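Local coordinates for protein putative thiol-disulfide isomerase or thioredoxin (Salmonella enterica subsp. enterica serovar Typhimurium, PDB 3L9V) that probably acts as a DsbA-like thiol-disulfide oxidoreductase of the thioredoxin fold, exchanging disulfide bonds with other proteins, at residues 55-59 against 133-138; 63-67 against 97-103. One frame throughout, in Å; residues are numbered along the deposited sequence.

Interaction 1 of 2, residues 55-59 against 133-138; sequences YHVSL and LQERLF
In this DsbA-type thioredoxin fold, helix 125-140 packs across the end of edge strand 52-56 and the loop that leaves it. Y55 and H56 are extended, V57 stays extended beyond the strand, and S58 and L59 turn into a helical-type bend; the CA atoms of Y55 and Q134 lie 6.0 Å apart. L133 opens the helical segment, its CD2 4.3 Å from Y55 CE1. Q134 (chi1 m, chi2 t) reaches the strand end: its OE1 accepts from H56 N at 2.9 Å, while a water joins Q134 O (2.9 Å) to H56 O (2.8 Å). E135, with chi1 and chi2 both m, curls back so that OE2 accepts from S58 OG at 2.6 Å, and a second water bridges E135 OE1 (2.7 Å) and S58 N (2.9 Å). L137 points at the strand, CD1 3.5 Å from Y55 CZ. F138 (chi1 t) meets L59 CD2 through CZ at 3.9 Å and V57 CG1 at its ring edge through CD1 at 4.0 Å.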
loop_
_atom_site.group_PDB
_atom_site.type_symbol
_atom_site.label_atom_id
_atom_site.label_comp_id
_atom_site.label_asym_id
_atom_site.label_seq_id
_atom_site.Cartn_x
_atom_site.Cartn_y
_atom_site.Cartn_z
ATOM N N TYR A 55 1.563 -2.902 1.229
ATOM C CA TYR A 55 1.214 -4.180 0.702
ATOM C C TYR A 55 -0.131 -4.085 0.035
ATOM O O TYR A 55 -1.064 -3.526 0.604
ATOM C CB TYR A 55 1.106 -5.203 1.827
ATOM C CG TYR A 55 2.373 -5.392 2.633
ATOM C CD1 TYR A 55 3.578 -5.706 2.013
ATOM C CD2 TYR A 55 2.344 -5.323 4.023
ATOM C CE1 TYR A 55 4.735 -5.920 2.760
ATOM C CE2 TYR A 55 3.493 -5.536 4.781
ATOM C CZ TYR A 55 4.679 -5.835 4.143
ATOM O OH TYR A 55 5.806 -6.029 4.890
ATOM N N HIS A 56 -0.232 -4.699 -1.138
ATOM C CA HIS A 56 -1.466 -4.725 -1.915
ATOM C C HIS A 56 -2.376 -5.884 -1.521
ATOM O O HIS A 56 -1.904 -6.974 -1.172
ATOM C CB HIS A 56 -1.158 -4.779 -3.420
ATOM C CG HIS A 56 -2.305 -4.343 -4.263
ATOM N ND1 HIS A 56 -3.199 -5.228 -4.847
ATOM C CD2 HIS A 56 -2.756 -3.105 -4.594
ATOM C CE1 HIS A 56 -4.127 -4.557 -5.487
ATOM N NE2 HIS A 56 -3.881 -3.265 -5.365
ATOM N N VAL A 57 -3.683 -5.648 -1.558
ATOM C CA VAL A 57 -4.645 -6.667 -1.174
ATOM C C VAL A 57 -5.414 -7.111 -2.410
ATOM O O VAL A 57 -5.739 -6.304 -3.282
ATOM C CB VAL A 57 -5.623 -6.199 -0.056
ATOM C CG1 VAL A 57 -4.861 -5.470 1.072
ATOM C CG2 VAL A 57 -6.716 -5.338 -0.612
ATOM N N SER A 58 -5.695 -8.405 -2.469
ATOM C CA SER A 58 -6.173 -9.058 -3.675
ATOM C C SER A 58 -7.675 -9.145 -3.702
ATOM O O SER A 58 -8.256 -9.314 -4.768
ATOM C CB SER A 58 -5.585 -10.469 -3.765
ATOM O OG SER A 58 -4.180 -10.376 -3.791
ATOM N N LEU A 59 -8.302 -9.024 -2.533
ATOM C CA LEU A 59 -9.719 -9.346 -2.440
ATOM C C LEU A 59 -10.611 -8.417 -3.254
ATOM O O LEU A 59 -11.702 -8.800 -3.668
ATOM C CB LEU A 59 -10.203 -9.475 -0.980
ATOM C CG LEU A 59 -10.403 -8.321 0.008
ATOM C CD1 LEU A 59 -11.324 -7.217 -0.508
ATOM C CD2 LEU A 59 -10.960 -8.896 1.306
ATOM N N LEU A 133 4.129 -13.466 0.736
ATOM C CA LEU A 133 4.265 -12.599 1.893
ATOM C C LEU A 133 3.044 -11.675 2.059
ATOM O O LEU A 133 2.532 -11.508 3.177
ATOM C CB LEU A 133 5.536 -11.769 1.801
ATOM C CG LEU A 133 5.694 -10.773 2.954
ATOM C CD1 LEU A 133 5.994 -11.486 4.285
ATOM C CD2 LEU A 133 6.753 -9.733 2.641
ATOM N N GLN A 134 2.575 -11.079 0.959
ATOM C CA GLN A 134 1.451 -10.136 1.050
ATOM C C GLN A 134 0.194 -10.814 1.553
ATOM O O GLN A 134 -0.558 -10.253 2.377
ATOM C CB GLN A 134 1.195 -9.426 -0.283
ATOM C CG GLN A 134 2.326 -8.440 -0.666
ATOM C CD GLN A 134 2.086 -7.815 -2.039
ATOM O OE1 GLN A 134 1.503 -6.733 -2.144
ATOM N NE2 GLN A 134 2.536 -8.502 -3.097
ATOM N N GLU A 135 -0.028 -12.032 1.072
ATOM C CA GLU A 135 -1.212 -12.770 1.457
ATOM C C GLU A 135 -1.065 -13.298 2.891
ATOM O O GLU A 135 -2.040 -13.355 3.636
ATOM C CB GLU A 135 -1.490 -13.903 0.473
ATOM C CG GLU A 135 -1.667 -13.450 -0.987
ATOM C CD GLU A 135 -2.975 -12.676 -1.246
ATOM O OE1 GLU A 135 -3.719 -12.400 -0.279
ATOM O OE2 GLU A 135 -3.256 -12.342 -2.426
ATOM N N ARG A 136 0.157 -13.666 3.278
ATOM C CA ARG A 136 0.422 -14.123 4.639
ATOM C C ARG A 136 0.163 -12.978 5.625
ATOM O O ARG A 136 -0.579 -13.128 6.598
ATOM C CB ARG A 136 1.871 -14.634 4.763
ATOM C CG ARG A 136 2.302 -14.989 6.179
ATOM C CD ARG A 136 3.478 -15.994 6.189
ATOM N NE ARG A 136 4.736 -15.402 5.748
ATOM C CZ ARG A 136 5.259 -15.552 4.531
ATOM N NH1 ARG A 136 4.641 -16.278 3.604
ATOM N NH2 ARG A 136 6.407 -14.967 4.238
ATOM N N LEU A 137 0.745 -11.819 5.343
ATOM C CA LEU A 137 0.630 -10.700 6.263
ATOM C C LEU A 137 -0.808 -10.170 6.349
ATOM O O LEU A 137 -1.207 -9.616 7.381
ATOM C CB LEU A 137 1.641 -9.614 5.925
ATOM C CG LEU A 137 3.103 -10.079 6.019
ATOM C CD1 LEU A 137 4.079 -8.984 5.541
ATOM C CD2 LEU A 137 3.445 -10.542 7.449
ATOM N N PHE A 138 -1.590 -10.367 5.284
ATOM C CA PHE A 138 -2.996 -9.961 5.298
ATOM C C PHE A 138 -3.651 -10.705 6.446
ATOM O O PHE A 138 -4.430 -10.136 7.189
ATOM C CB PHE A 138 -3.696 -10.295 3.974
ATOM C CG PHE A 138 -5.165 -9.867 3.902
ATOM C CD1 PHE A 138 -5.531 -8.674 3.314
ATOM C CD2 PHE A 138 -6.168 -10.692 4.381
ATOM C CE1 PHE A 138 -6.881 -8.280 3.236
ATOM C CE2 PHE A 138 -7.514 -10.310 4.296
ATOM C CZ PHE A 138 -7.859 -9.099 3.717
HETATM O O HOH W 1 -2.437 -8.456 1.120
HETATM O O HOH W 2 -4.615 -9.865 -0.210
#

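Interaction 2 of 2, residues 63-67 against 97-103; sequences LGHEL and LHSPDDV
Two helix starts meet here. L63 is the N-cap residue of helix 64-77, and L67 N bonds back to L63 O at 2.9 Å; L97 and H98 form a loop leading to S99, the N-cap of helix 100-111. The closest CA pairs are E66 with P100 at 6.7 Å and L67 with V103 at 6.9 Å. S99 and D102 make a capping box: D102 N donates to S99 OG (3.3 Å) and S99 N to D102 OD2 (3.0 Å), which also takes H98 N (2.8 Å). Between the segments the contact is mainly van der Waals packing of apolar side chains. L63, chi1 m and chi2 t, pushes CD1 to 3.6 Å from L97 O and 4.0 Å from V103 CG2, and CD2 to 3.7 Å from P100 CD. L67 CD2 lies 4.0 Å from V103 CG2 and 4.4 Å from L97 CD1; E66 OE2 is 4.0 Å from P100 CG. F87 of helix 80-93 touches L67, L97 and V103, so three helices of the helical domain that DsbA-type proteins carry inserted in the thioredoxin fold close round this buried leucine-valine cluster.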
loop_
_atom_site.group_PDB
_atom_site.type_symbol
_atom_site.label_atom_id
_atom_site.label_comp_id
_atom_site.label_asym_id
_atom_site.label_seq_id
_atom_site.Cartn_x
_atom_site.Cartn_y
_atom_site.Cartn_z
ATOM N N LEU A 63 -9.220 -7.340 -11.024
ATOM C CA LEU A 63 -7.797 -7.611 -11.222
ATOM C C LEU A 63 -7.048 -7.759 -9.895
ATOM O O LEU A 63 -5.816 -7.709 -9.859
ATOM C CB LEU A 63 -7.157 -6.528 -12.108
ATOM C CG LEU A 63 -7.682 -6.456 -13.564
ATOM C CD1 LEU A 63 -7.235 -5.195 -14.291
ATOM C CD2 LEU A 63 -7.289 -7.687 -14.372
ATOM N N GLY A 64 -7.795 -7.942 -8.809
ATOM C CA GLY A 64 -7.203 -7.964 -7.473
ATOM C C GLY A 64 -5.893 -8.732 -7.387
ATOM O O GLY A 64 -4.891 -8.245 -6.874
ATOM N N HIS A 65 -5.894 -9.948 -7.899
ATOM C CA HIS A 65 -4.745 -10.815 -7.703
ATOM C C HIS A 65 -3.617 -10.451 -8.630
ATOM O O HIS A 65 -2.454 -10.627 -8.282
ATOM C CB HIS A 65 -5.133 -12.281 -7.897
ATOM C CG HIS A 65 -5.957 -12.837 -6.782
ATOM N ND1 HIS A 65 -5.394 -13.428 -5.669
ATOM C CD2 HIS A 65 -7.298 -12.889 -6.602
ATOM C CE1 HIS A 65 -6.355 -13.835 -4.862
ATOM N NE2 HIS A 65 -7.522 -13.522 -5.406
ATOM N N GLU A 66 -3.967 -9.951 -9.815
ATOM C CA GLU A 66 -2.967 -9.555 -10.807
ATOM C C GLU A 66 -2.200 -8.312 -10.350
ATOM O O GLU A 66 -0.985 -8.210 -10.530
ATOM C CB GLU A 66 -3.642 -9.275 -12.162
ATOM C CG GLU A 66 -4.082 -10.514 -12.917
ATOM C CD GLU A 66 -5.521 -10.941 -12.600
ATOM O OE1 GLU A 66 -6.125 -10.449 -11.611
ATOM O OE2 GLU A 66 -6.043 -11.793 -13.342
ATOM N N LEU A 67 -2.921 -7.353 -9.777
ATOM C CA LEU A 67 -2.291 -6.177 -9.199
ATOM C C LEU A 67 -1.358 -6.566 -8.030
ATOM O O LEU A 67 -0.239 -6.103 -7.965
ATOM C CB LEU A 67 -3.363 -5.166 -8.776
ATOM C CG LEU A 67 -4.042 -4.556 -10.036
ATOM C CD1 LEU A 67 -5.293 -3.822 -9.656
ATOM C CD2 LEU A 67 -3.078 -3.609 -10.755
ATOM N N LEU A 97 -7.788 0.274 -16.670
ATOM C CA LEU A 97 -7.246 -0.930 -16.062
ATOM C C LEU A 97 -8.331 -1.978 -16.017
ATOM O O LEU A 97 -8.966 -2.154 -14.976
ATOM C CB LEU A 97 -6.824 -0.677 -14.621
ATOM C CG LEU A 97 -5.399 -0.338 -14.221
ATOM C CD1 LEU A 97 -5.360 -0.344 -12.703
ATOM C CD2 LEU A 97 -4.365 -1.316 -14.795
ATOM N N HIS A 98 -8.542 -2.687 -17.122
ATOM C CA HIS A 98 -9.633 -3.654 -17.198
ATOM C C HIS A 98 -9.168 -5.097 -17.287
ATOM O O HIS A 98 -9.867 -5.997 -16.836
ATOM C CB HIS A 98 -10.521 -3.391 -18.416
ATOM C CG HIS A 98 -10.780 -1.943 -18.685
ATOM N ND1 HIS A 98 -11.464 -1.130 -17.810
ATOM C CD2 HIS A 98 -10.471 -1.168 -19.754
ATOM C CE1 HIS A 98 -11.555 0.086 -18.317
ATOM N NE2 HIS A 98 -10.960 0.088 -19.499
ATOM N N SER A 99 -8.007 -5.323 -17.889
ATOM C CA SER A 99 -7.561 -6.681 -18.182
ATOM C C SER A 99 -6.131 -6.938 -17.722
ATOM O O SER A 99 -5.395 -6.018 -17.423
ATOM C CB SER A 99 -7.632 -6.928 -19.684
ATOM O OG SER A 99 -6.487 -6.386 -20.291
ATOM N N PRO A 100 -5.747 -8.209 -17.641
ATOM C CA PRO A 100 -4.380 -8.533 -17.250
ATOM C C PRO A 100 -3.368 -7.897 -18.178
ATOM O O PRO A 100 -2.339 -7.473 -17.680
ATOM C CB PRO A 100 -4.342 -10.052 -17.342
ATOM C CG PRO A 100 -5.741 -10.463 -17.058
ATOM C CD PRO A 100 -6.631 -9.384 -17.611
ATOM N N ASP A 101 -3.653 -7.793 -19.477
ATOM C CA ASP A 101 -2.727 -7.115 -20.392
ATOM C C ASP A 101 -2.548 -5.636 -20.027
ATOM O O ASP A 101 -1.474 -5.060 -20.204
ATOM C CB ASP A 101 -3.199 -7.209 -21.859
ATOM C CG ASP A 101 -3.167 -8.633 -22.420
ATOM O OD1 ASP A 101 -3.567 -8.815 -23.594
ATOM O OD2 ASP A 101 -2.743 -9.566 -21.712
ATOM N N ASP A 102 -3.613 -4.998 -19.557
ATOM C CA ASP A 102 -3.495 -3.618 -19.118
ATOM C C ASP A 102 -2.449 -3.525 -17.998
ATOM O O ASP A 102 -1.613 -2.629 -18.000
ATOM C CB ASP A 102 -4.839 -3.113 -18.589
ATOM C CG ASP A 102 -5.816 -2.755 -19.696
ATOM O OD1 ASP A 102 -5.375 -2.259 -20.750
ATOM O OD2 ASP A 102 -7.033 -2.942 -19.491
ATOM N N VAL A 103 -2.534 -4.442 -17.027
ATOM C CA VAL A 103 -1.626 -4.425 -15.863
ATOM C C VAL A 103 -0.170 -4.441 -16.320
ATOM O O VAL A 103 0.618 -3.596 -15.920
ATOM C CB VAL A 103 -1.882 -5.621 -14.928
ATOM C CG1 VAL A 103 -0.817 -5.706 -13.828
ATOM C CG2 VAL A 103 -3.269 -5.496 -14.325
#

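Overall arrangement
Interaction 2 is nested inside the chain loop that interaction 1 closes, and the link between them is short: strand 52-56 leads into helix 64-77. Their centres lie about 16 Å apart, yet the 55-59 and 63-67 segments touch, with H56 CE1 3.4 Å from L67 CB and S58 CB 3.5 Å from H65 ND1. T68, next along that helix, ties the polar groups together, its OG1 bonded to H56 ND1, S58 OG and G64 O and its O to Q134 NE2; H56 NE2 hydrogen-bonds F24 N. Interaction 1 joins edge strand 52-56 and its exit loop to helix 125-140, and interaction 2 packs helices together. The V57 side chain lies near, without touching, the C26 and C29 CxxC pair, the probable redox centre.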